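Sulfate transporter 4.1, chloroplastic (Arabidopsis thaliana, PDB 7LHV) moves sulfate across the membrane together with protons, as an SLC26-family cotransporter that may influence sulfate assimilation. Local coordinates at residues A[218-223]-A[236-242]; A[215-219]-A[469-473]; A[177-181]-A[333-337]; A[109-114]-A[127-131]. All coordinates share one frame; numbering follows the deposited sequence.

In the fold
All four contacts lie among the packed helices of the transporter's membrane domain, most of them on predicted transmembrane helices. Contact 4 closes first, between helices 91-119 and 125-141. Contact 3 joins helix 173-194 to helix 330-358, and contact 1 is nested within the loop it closes. Contact 2 starts from the same part of helix 206-229 as contact 1 but runs on to helix 459-474, so it crosses contact 3 along the chain. Contacts 1 and 2 have centres about 8 Å apart and touch; the centres of contacts 3 and 4 are about 22 to 25 Å from theirs and about 20 Å from each other. Contacts 1 and 4 join helices close in sequence, while contacts 2 and 3 tie together segments 250 and 152 residues apart.

Contact 1. Residues A[218-223]-A[236-242]; sequences IVIGLS and SSKIVPI
Ile-239 pushes its end into the side of helix 206-229, where its CD1 is the meeting point for three apolar side chains. Leu-222 crosses it at about a right angle and brings CD1 to 3.6 Å from Ile-239 CD1; Val-219 CG2 lies 3.8 Å from the same Ile-239 CD1, and Ile-218 CG2 lies farther off at its margin. CG1 of Ile-239 stands beside its own backbone N and the next torsion (chi2 -56°) folds CD1 back toward the helix. A turn later Ile-242 packs its CG2 against the backbone, 3.7 Å from Leu-222 O. This is a helix-loop-helix connection: the chain leaves a predicted transmembrane helix, turns, and lays the start of helix 239-249 against it. Polar groups sit at one end. Ser-223 OG donates to Val-219 O at 3.0 Å, approaching 36° out of the carbonyl plane, while Ser-223 N reaches that oxygen from the opposite face. The bond holds the hydroxyl against its own helix, with Ile-242 CD1 4.0 Å from Ser-223 OG. The carbonyl of Ser-237 faces Val-219, its O 3.8 Å from Val-219 CG2.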
loop_
_atom_site.group_PDB
_atom_site.type_symbol
_atom_site.label_atom_id
_atom_site.label_comp_id
_atom_site.label_asym_id
_atom_site.label_seq_id
_atom_site.Cartn_x
_atom_site.Cartn_y
_atom_site.Cartn_z
ATOM N N ILE A 218 25.950 4.349 -9.367
ATOM C CA ILE A 218 26.408 4.531 -10.744
ATOM C C ILE A 218 26.170 5.967 -11.202
ATOM O O ILE A 218 27.024 6.576 -11.858
ATOM C CB ILE A 218 25.734 3.512 -11.679
ATOM C CG1 ILE A 218 26.245 2.105 -11.380
ATOM C CG2 ILE A 218 26.005 3.859 -13.129
ATOM C CD1 ILE A 218 25.507 1.025 -12.124
ATOM N N VAL A 219 25.009 6.528 -10.861
ATOM C CA VAL A 219 24.709 7.910 -11.232
ATOM C C VAL A 219 25.696 8.868 -10.576
ATOM O O VAL A 219 26.163 9.825 -11.202
ATOM C CB VAL A 219 23.253 8.255 -10.869
ATOM C CG1 VAL A 219 23.037 9.757 -10.894
ATOM C CG2 VAL A 219 22.300 7.571 -11.827
ATOM N N ILE A 220 26.027 8.630 -9.306
ATOM C CA ILE A 220 26.971 9.489 -8.597
ATOM C C ILE A 220 28.343 9.437 -9.254
ATOM O O ILE A 220 28.990 10.472 -9.461
ATOM C CB ILE A 220 27.041 9.086 -7.113
ATOM C CG1 ILE A 220 25.766 9.497 -6.380
ATOM C CG2 ILE A 220 28.243 9.713 -6.452
ATOM C CD1 ILE A 220 25.583 8.798 -5.057
ATOM N N GLY A 221 28.809 8.234 -9.594
ATOM C CA GLY A 221 30.096 8.120 -10.260
ATOM C C GLY A 221 30.123 8.813 -11.610
ATOM O O GLY A 221 31.084 9.516 -11.945
ATOM N N LEU A 222 29.066 8.629 -12.405
ATOM C CA LEU A 222 29.016 9.275 -13.711
ATOM C C LEU A 222 28.841 10.783 -13.606
ATOM O O LEU A 222 29.203 11.501 -14.541
ATOM C CB LEU A 222 27.892 8.677 -14.555
ATOM C CG LEU A 222 28.227 7.346 -15.227
ATOM C CD1 LEU A 222 27.097 6.907 -16.130
ATOM C CD2 LEU A 222 29.524 7.452 -16.008
ATOM N N SER A 223 28.288 11.279 -12.502
ATOM C CA SER A 223 28.233 12.721 -12.297
ATOM C C SER A 223 29.592 13.268 -11.884
ATOM O O SER A 223 29.967 14.375 -12.285
ATOM C CB SER A 223 27.180 13.066 -11.245
ATOM O OG SER A 223 25.874 12.797 -11.720
ATOM N N SER A 236 22.201 16.090 -14.761
ATOM C CA SER A 236 20.975 15.306 -14.768
ATOM C C SER A 236 21.181 14.056 -13.925
ATOM O O SER A 236 22.311 13.672 -13.617
ATOM C CB SER A 236 20.548 14.933 -16.191
ATOM O OG SER A 236 20.048 16.067 -16.881
ATOM N N SER A 237 20.066 13.435 -13.554
ATOM C CA SER A 237 20.064 12.203 -12.781
ATOM C C SER A 237 19.845 10.969 -13.646
ATOM O O SER A 237 19.627 9.879 -13.108
ATOM C CB SER A 237 18.998 12.270 -11.686
ATOM O OG SER A 237 18.900 11.040 -10.998
ATOM N N LYS A 238 19.884 11.115 -14.965
ATOM C CA LYS A 238 19.698 10.012 -15.893
ATOM C C LYS A 238 20.988 9.761 -16.663
ATOM O O LYS A 238 21.748 10.689 -16.948
ATOM C CB LYS A 238 18.555 10.299 -16.866
ATOM C CG LYS A 238 17.290 10.807 -16.203
ATOM C CD LYS A 238 16.268 11.236 -17.239
ATOM C CE LYS A 238 15.004 11.756 -16.580
ATOM N NZ LYS A 238 15.254 13.033 -15.860
ATOM N N ILE A 239 21.227 8.493 -17.000
ATOM C CA ILE A 239 22.495 8.115 -17.616
ATOM C C ILE A 239 22.597 8.648 -19.039
ATOM O O ILE A 239 23.669 9.089 -19.473
ATOM C CB ILE A 239 22.671 6.588 -17.576
ATOM C CG1 ILE A 239 22.641 6.102 -16.133
ATOM C CG2 ILE A 239 23.977 6.181 -18.233
ATOM C CD1 ILE A 239 23.654 6.766 -15.240
ATOM N N VAL A 240 21.499 8.596 -19.796
ATOM C CA VAL A 240 21.558 8.962 -21.210
ATOM C C VAL A 240 21.965 10.419 -21.416
ATOM O O VAL A 240 22.881 10.672 -22.215
ATOM C CB VAL A 240 20.231 8.610 -21.904
ATOM C CG1 VAL A 240 20.244 9.082 -23.343
ATOM C CG2 VAL A 240 19.980 7.114 -21.832
ATOM N N PRO A 241 21.342 11.411 -20.761
ATOM C CA PRO A 241 21.831 12.790 -20.933
ATOM C C PRO A 241 23.262 12.991 -20.468
ATOM O O PRO A 241 24.002 13.767 -21.084
ATOM C CB PRO A 241 20.839 13.620 -20.106
ATOM C CG PRO A 241 20.227 12.662 -19.164
ATOM C CD PRO A 241 20.145 11.375 -19.906
ATOM N N ILE A 242 23.682 12.303 -19.404
ATOM C CA ILE A 242 25.053 12.450 -18.919
ATOM C C ILE A 242 26.041 11.965 -19.970
ATOM O O ILE A 242 27.029 12.641 -20.284
ATOM C CB ILE A 242 25.237 11.697 -17.588
ATOM C CG1 ILE A 242 24.403 12.340 -16.483
ATOM C CG2 ILE A 242 26.702 11.667 -17.196
ATOM C CD1 ILE A 242 24.359 11.527 -15.212
#

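Contact 2. Residues A[215-219]-A[469-473]; sequences ASAIV and STITL
Leu-473 reaches across from helix 459-474 and sets its CD1 methyl on helix 206-229, over the dip framed by Ala-215, Ile-218 and Val-219. Its first torsion (chi1 -148°) swings CG toward the partner helix, and the second carries CD1 onward to the surface there. CD1 of Leu-473 lies 3.7 Å from Ile-218 CG2, the two side chains crossing at about a right angle, and 3.7 Å from Ala-215 O; Val-219 CG2 borders it more loosely.

Ala-215 is the close point of the pair. Its CB points at the other helix and comes 3.4 Å from Ser-469 O, a carbonyl already taking the backbone N-H of Leu-473. Thr-472 meets the same methyl with its carbon side: Thr-472 CB is 3.6 Å from Ala-215 CB. The threonine keeps OG1 beside its backbone N (chi1 -52°), where it hydrogen-bonds to Thr-468 O one turn back, and this leaves CG2 anti to that N and next to the alanine. The short axes run in nearly the same direction, 32° apart, and approach to 9.1 Å. Ile-239 covers Leu-473 from the side and probably hydrogen-bonds from its backbone N to Leu-473 O, while a sphingosine phosphate lies about 7 Å from the Thr-472 side chain.

No hydrogen bond joins the two segments. The threonine hydroxyl is paid for inside its own helix, so the fit probably rests on the small alanine and on methyl groups set against one another and against backbone carbonyl oxygens already bonded within their helices.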
loop_
_atom_site.group_PDB
_atom_site.type_symbol
_atom_site.label_atom_id
_atom_site.label_comp_id
_atom_site.label_asym_id
_atom_site.label_seq_id
_atom_site.Cartn_x
_atom_site.Cartn_y
_atom_site.Cartn_z
ATOM N N ALA A 215 21.920 1.808 -8.470
ATOM C CA ALA A 215 21.711 2.776 -9.541
ATOM C C ALA A 215 22.156 4.168 -9.116
ATOM O O ALA A 215 22.757 4.905 -9.907
ATOM C CB ALA A 215 20.246 2.781 -9.964
ATOM N N SER A 216 21.872 4.546 -7.867
ATOM C CA SER A 216 22.320 5.838 -7.366
ATOM C C SER A 216 23.838 5.926 -7.343
ATOM O O SER A 216 24.406 6.980 -7.633
ATOM C CB SER A 216 21.747 6.089 -5.973
ATOM O OG SER A 216 20.349 6.299 -6.031
ATOM N N ALA A 217 24.514 4.833 -6.985
ATOM C CA ALA A 217 25.973 4.835 -6.976
ATOM C C ALA A 217 26.533 5.029 -8.378
ATOM O O ALA A 217 27.491 5.789 -8.576
ATOM C CB ALA A 217 26.495 3.539 -6.367
ATOM N N ILE A 218 25.950 4.349 -9.367
ATOM C CA ILE A 218 26.408 4.531 -10.744
ATOM C C ILE A 218 26.170 5.967 -11.202
ATOM O O ILE A 218 27.024 6.576 -11.858
ATOM C CB ILE A 218 25.734 3.512 -11.679
ATOM C CG1 ILE A 218 26.245 2.105 -11.380
ATOM C CG2 ILE A 218 26.005 3.859 -13.129
ATOM C CD1 ILE A 218 25.507 1.025 -12.124
ATOM N N VAL A 219 25.009 6.528 -10.861
ATOM C CA VAL A 219 24.709 7.910 -11.232
ATOM C C VAL A 219 25.696 8.868 -10.576
ATOM O O VAL A 219 26.163 9.825 -11.202
ATOM C CB VAL A 219 23.253 8.255 -10.869
ATOM C CG1 VAL A 219 23.037 9.757 -10.894
ATOM C CG2 VAL A 219 22.300 7.571 -11.827
ATOM N N SER A 469 16.704 -1.094 -10.377
ATOM C CA SER A 469 17.995 -0.558 -10.785
ATOM C C SER A 469 17.924 0.056 -12.176
ATOM O O SER A 469 18.401 1.174 -12.396
ATOM C CB SER A 469 19.052 -1.661 -10.740
ATOM O OG SER A 469 20.277 -1.210 -11.286
ATOM N N THR A 470 17.311 -0.654 -13.128
ATOM C CA THR A 470 17.241 -0.149 -14.495
ATOM C C THR A 470 16.412 1.125 -14.578
ATOM O O THR A 470 16.798 2.084 -15.259
ATOM C CB THR A 470 16.665 -1.223 -15.416
ATOM O OG1 THR A 470 17.569 -2.334 -15.479
ATOM C CG2 THR A 470 16.458 -0.673 -16.812
ATOM N N ILE A 471 15.274 1.162 -13.885
ATOM C CA ILE A 471 14.412 2.335 -13.963
ATOM C C ILE A 471 15.072 3.533 -13.293
ATOM O O ILE A 471 15.014 4.654 -13.810
ATOM C CB ILE A 471 13.031 2.019 -13.362
ATOM C CG1 ILE A 471 12.204 1.223 -14.370
ATOM C CG2 ILE A 471 12.305 3.292 -12.975
ATOM C CD1 ILE A 471 10.861 0.802 -13.856
ATOM N N THR A 472 15.723 3.326 -12.146
ATOM C CA THR A 472 16.434 4.429 -11.512
ATOM C C THR A 472 17.607 4.898 -12.362
ATOM O O THR A 472 17.919 6.094 -12.379
ATOM C CB THR A 472 16.910 4.016 -10.121
ATOM O OG1 THR A 472 15.808 3.484 -9.379
ATOM C CG2 THR A 472 17.483 5.201 -9.376
ATOM N N LEU A 473 18.258 3.984 -13.080
ATOM C CA LEU A 473 19.381 4.363 -13.927
ATOM C C LEU A 473 18.922 5.203 -15.112
ATOM O O LEU A 473 19.489 6.268 -15.387
ATOM C CB LEU A 473 20.103 3.106 -14.406
ATOM C CG LEU A 473 21.608 3.193 -14.629
ATOM C CD1 LEU A 473 22.325 3.424 -13.318
ATOM C CD2 LEU A 473 22.113 1.935 -15.312
#

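Contact 3. Residues A[177-181]-A[333-337]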
loop_
_atom_site.group_PDB
_atom_site.type_symbol
_atom_site.label_atom_id
_atom_site.label_comp_id
_atom_site.label_asym_id
_atom_site.label_seq_id
_atom_site.Cartn_x
_atom_site.Cartn_y
_atom_site.Cartn_z
ATOM N N LEU A 177 18.196 26.547 0.776
ATOM C CA LEU A 177 17.336 25.411 0.472
ATOM C C LEU A 177 17.828 24.144 1.154
ATOM O O LEU A 177 17.025 23.361 1.667
ATOM C CB LEU A 177 17.243 25.215 -1.038
ATOM C CG LEU A 177 16.251 26.123 -1.763
ATOM C CD1 LEU A 177 16.419 25.995 -3.265
ATOM C CD2 LEU A 177 14.836 25.783 -1.350
ATOM N N ALA A 178 19.145 23.923 1.175
ATOM C CA ALA A 178 19.684 22.744 1.848
ATOM C C ALA A 178 19.439 22.799 3.352
ATOM O O ALA A 178 19.080 21.786 3.969
ATOM C CB ALA A 178 21.175 22.606 1.553
ATOM N N ILE A 179 19.624 23.971 3.962
ATOM C CA ILE A 179 19.391 24.104 5.398
ATOM C C ILE A 179 17.915 23.897 5.727
ATOM O O ILE A 179 17.566 23.220 6.707
ATOM C CB ILE A 179 19.904 25.467 5.890
ATOM C CG1 ILE A 179 21.421 25.545 5.728
ATOM C CG2 ILE A 179 19.519 25.691 7.333
ATOM C CD1 ILE A 179 21.971 26.940 5.847
ATOM N N LEU A 180 17.023 24.470 4.917
ATOM C CA LEU A 180 15.595 24.253 5.121
ATOM C C LEU A 180 15.228 22.790 4.930
ATOM O O LEU A 180 14.372 22.257 5.646
ATOM C CB LEU A 180 14.789 25.136 4.171
ATOM C CG LEU A 180 13.279 24.906 4.175
ATOM C CD1 LEU A 180 12.659 25.429 5.455
ATOM C CD2 LEU A 180 12.645 25.547 2.962
ATOM N N LEU A 181 15.854 22.123 3.959
ATOM C CA LEU A 181 15.612 20.702 3.758
ATOM C C LEU A 181 16.037 19.905 4.979
ATOM O O LEU A 181 15.350 18.961 5.383
ATOM C CB LEU A 181 16.354 20.222 2.513
ATOM C CG LEU A 181 15.985 18.845 1.975
ATOM C CD1 LEU A 181 14.512 18.784 1.679
ATOM C CD2 LEU A 181 16.781 18.553 0.722
ATOM N N LEU A 333 9.588 21.173 -0.949
ATOM C CA LEU A 333 10.596 20.275 -0.404
ATOM C C LEU A 333 10.023 19.121 0.410
ATOM O O LEU A 333 10.793 18.264 0.849
ATOM C CB LEU A 333 11.588 21.062 0.453
ATOM C CG LEU A 333 12.455 22.010 -0.373
ATOM C CD1 LEU A 333 13.249 22.947 0.517
ATOM C CD2 LEU A 333 13.364 21.230 -1.303
ATOM N N LEU A 334 8.710 19.073 0.635
ATOM C CA LEU A 334 8.134 17.909 1.307
ATOM C C LEU A 334 8.396 16.604 0.562
ATOM O O LEU A 334 8.760 15.613 1.220
ATOM C CB LEU A 334 6.632 18.117 1.543
ATOM C CG LEU A 334 6.153 18.917 2.763
ATOM C CD1 LEU A 334 6.532 18.221 4.054
ATOM C CD2 LEU A 334 6.648 20.338 2.774
ATOM N N PRO A 335 8.227 16.509 -0.765
ATOM C CA PRO A 335 8.494 15.219 -1.424
ATOM C C PRO A 335 9.918 14.725 -1.237
ATOM O O PRO A 335 10.135 13.510 -1.162
ATOM C CB PRO A 335 8.172 15.503 -2.900
ATOM C CG PRO A 335 8.209 16.985 -3.029
ATOM C CD PRO A 335 7.711 17.499 -1.724
ATOM N N THR A 336 10.900 15.627 -1.172
ATOM C CA THR A 336 12.268 15.205 -0.888
ATOM C C THR A 336 12.468 14.941 0.601
ATOM O O THR A 336 13.071 13.932 0.981
ATOM C CB THR A 336 13.259 16.256 -1.385
ATOM O OG1 THR A 336 13.133 16.395 -2.805
ATOM C CG2 THR A 336 14.676 15.835 -1.058
ATOM N N SER A 337 11.940 15.824 1.456
ATOM C CA SER A 337 12.106 15.668 2.898
ATOM C C SER A 337 11.573 14.327 3.379
ATOM O O SER A 337 12.158 13.703 4.269
ATOM C CB SER A 337 11.405 16.805 3.637
ATOM O OG SER A 337 11.888 18.061 3.210
#
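Leu-333 aims straight from helix 330-358 at helix 173-194, where its CB and both methyls meet leucines. CB lies 3.9 Å from Leu-181 CD1. CG, the branch point, stands opposite the carbonyl carbon (chi1 -68°) and the chain stays extended beyond it, which sends the two methyls to different partners. CD1 enters between Leu-180 and Leu-177: Leu-333 CD1 is 3.6 Å from Leu-180 CD2, which slants across it, and 3.7 Å from Leu-177 CD2, whose side chain crosses at about a right angle. The other methyl, CD2, turns back to Leu-181 CD1. Leu-181 also spreads along the partner helix, placing CD2 3.9 Å from Thr-336 CG2.

The hydroxyl of Ser-337 is held on its own helix: Ser-337 OG donates to Leu-333 O at 2.6 Å, from 50° above the carbonyl plane, and Ser-337 N donates to the same oxygen. An alanine at Ser-337 takes away the hydroxyl, and Leu-333 O would probably be left with the backbone N-H alone of the two donors.

Pro-335 interrupts the backbone bonding here and, on the far side, lines a sphingosine phosphate pocket. The segments cross at -57°, and helix 153-166 packs along the junction, with Leu-163 and Ile-166 on Leu-177, Val-159 on Leu-181 and Ala-162 on Thr-336.

Contact 4. Residues A[109-114]-A[127-131]; sequences LVPQAM and GLYSS
In the hairpin formed by the first two predicted transmembrane helices of the sulfate permease region, Ala-113 of helix 91-119 meets Gly-127 of helix 125-141, their CA atoms 4.7 Å apart. The short axes run at 125° to each other and close to 8.4 Å. The glycine brings its bare backbone up to the alanine: Gly-127 CA lies 3.6 Å from Ala-113 O in a CA-H...O contact that is fairly straight, 159° at the hydrogen. A side chain at this point would head directly for that carbonyl.

On one flank Leu-109 bestrides the hydroxyl of Ser-131. With CG opposite the backbone N (chi1 165°), the fork faces the serine, so that Ser-131 OG is 3.5 Å from Leu-109 CD1 and 3.7 Å from Leu-109 CD2; Ala-113 CB also borders this oxygen. Thr-411 and Ile-415 of helix 406-426 pack on the leucine too. An alanine in place of Leu-109 takes away the whole fork beyond CB, which would probably open a gap between Ser-131 and helix 406-426.

On the other flank Leu-128 slants across Val-110, its CD2 4.0 Å from Val-110 CG1, and also rests on Ala-113 CB. Met-114 lies alongside, its CG 4.3 Å from Leu-128 CG.

Without a conventional hydrogen bond between the segments, the buried hairpin is held by methyl packing plus one weak C-H...O contact. The small Ala-113 and Gly-127 allow the close approach, and the leucines on the flanks fill the sides.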
loop_
_atom_site.group_PDB
_atom_site.type_symbol
_atom_site.label_atom_id
_atom_site.label_comp_id
_atom_site.label_asym_id
_atom_site.label_seq_id
_atom_site.Cartn_x
_atom_site.Cartn_y
_atom_site.Cartn_z
ATOM N N LEU A 109 36.534 11.298 8.020
ATOM C CA LEU A 109 35.313 12.050 7.753
ATOM C C LEU A 109 35.584 13.401 7.106
ATOM O O LEU A 109 34.839 13.812 6.209
ATOM C CB LEU A 109 34.530 12.235 9.053
ATOM C CG LEU A 109 33.405 13.269 9.087
ATOM C CD1 LEU A 109 32.330 12.944 8.069
ATOM C CD2 LEU A 109 32.813 13.336 10.478
ATOM N N VAL A 110 36.619 14.112 7.547
ATOM C CA VAL A 110 36.845 15.477 7.064
ATOM C C VAL A 110 36.921 15.515 5.535
ATOM O O VAL A 110 36.123 16.234 4.900
ATOM C CB VAL A 110 38.102 16.095 7.703
ATOM C CG1 VAL A 110 38.454 17.405 7.025
ATOM C CG2 VAL A 110 37.901 16.300 9.190
ATOM N N PRO A 111 37.820 14.754 4.887
ATOM C CA PRO A 111 37.825 14.766 3.416
ATOM C C PRO A 111 36.541 14.238 2.810
ATOM O O PRO A 111 36.077 14.761 1.791
ATOM C CB PRO A 111 39.025 13.879 3.069
ATOM C CG PRO A 111 39.169 12.981 4.213
ATOM C CD PRO A 111 38.819 13.802 5.408
ATOM N N GLN A 112 35.947 13.212 3.422
ATOM C CA GLN A 112 34.678 12.696 2.926
ATOM C C GLN A 112 33.573 13.730 3.071
ATOM O O GLN A 112 32.706 13.840 2.200
ATOM C CB GLN A 112 34.308 11.409 3.658
ATOM C CG GLN A 112 34.952 10.167 3.082
ATOM C CD GLN A 112 34.254 8.903 3.520
ATOM O OE1 GLN A 112 33.554 8.885 4.533
ATOM N NE2 GLN A 112 34.436 7.833 2.758
ATOM N N ALA A 113 33.584 14.491 4.167
ATOM C CA ALA A 113 32.584 15.537 4.346
ATOM C C ALA A 113 32.696 16.593 3.255
ATOM O O ALA A 113 31.689 16.983 2.651
ATOM C CB ALA A 113 32.732 16.172 5.728
ATOM N N MET A 114 33.918 17.059 2.976
ATOM C CA MET A 114 34.076 18.052 1.913
ATOM C C MET A 114 33.686 17.481 0.551
ATOM O O MET A 114 33.043 18.165 -0.256
ATOM C CB MET A 114 35.505 18.587 1.882
ATOM C CG MET A 114 35.890 19.397 3.104
ATOM S SD MET A 114 37.559 20.062 2.992
ATOM C CE MET A 114 38.536 18.589 3.268
ATOM N N GLY A 127 29.966 20.870 4.126
ATOM C CA GLY A 127 30.089 19.511 4.622
ATOM C C GLY A 127 30.566 19.472 6.062
ATOM O O GLY A 127 29.997 18.767 6.899
ATOM N N LEU A 128 31.600 20.261 6.375
ATOM C CA LEU A 128 32.145 20.265 7.728
ATOM C C LEU A 128 31.107 20.728 8.736
ATOM O O LEU A 128 30.984 20.151 9.822
ATOM C CB LEU A 128 33.389 21.146 7.794
ATOM C CG LEU A 128 34.582 20.673 6.967
ATOM C CD1 LEU A 128 35.758 21.610 7.157
ATOM C CD2 LEU A 128 34.959 19.253 7.341
ATOM N N TYR A 129 30.347 21.771 8.393
ATOM C CA TYR A 129 29.226 22.180 9.233
ATOM C C TYR A 129 28.288 21.006 9.475
ATOM O O TYR A 129 27.883 20.740 10.613
ATOM C CB TYR A 129 28.471 23.338 8.581
ATOM C CG TYR A 129 29.271 24.606 8.393
ATOM C CD1 TYR A 129 30.422 24.847 9.128
ATOM C CD2 TYR A 129 28.864 25.572 7.486
ATOM C CE1 TYR A 129 31.148 26.007 8.956
ATOM C CE2 TYR A 129 29.582 26.736 7.310
ATOM C CZ TYR A 129 30.723 26.949 8.047
ATOM O OH TYR A 129 31.443 28.108 7.875
ATOM N N SER A 130 27.972 20.260 8.415
ATOM C CA SER A 130 27.075 19.119 8.529
ATOM C C SER A 130 27.655 17.999 9.375
ATOM O O SER A 130 26.922 17.071 9.727
ATOM C CB SER A 130 26.718 18.588 7.142
ATOM O OG SER A 130 25.757 17.554 7.232
ATOM N N SER A 131 28.948 18.048 9.691
ATOM C CA SER A 131 29.553 17.099 10.610
ATOM C C SER A 131 29.834 17.691 11.980
ATOM O O SER A 131 30.191 16.945 12.894
ATOM C CB SER A 131 30.865 16.554 10.029
ATOM O OG SER A 131 30.640 15.864 8.816
#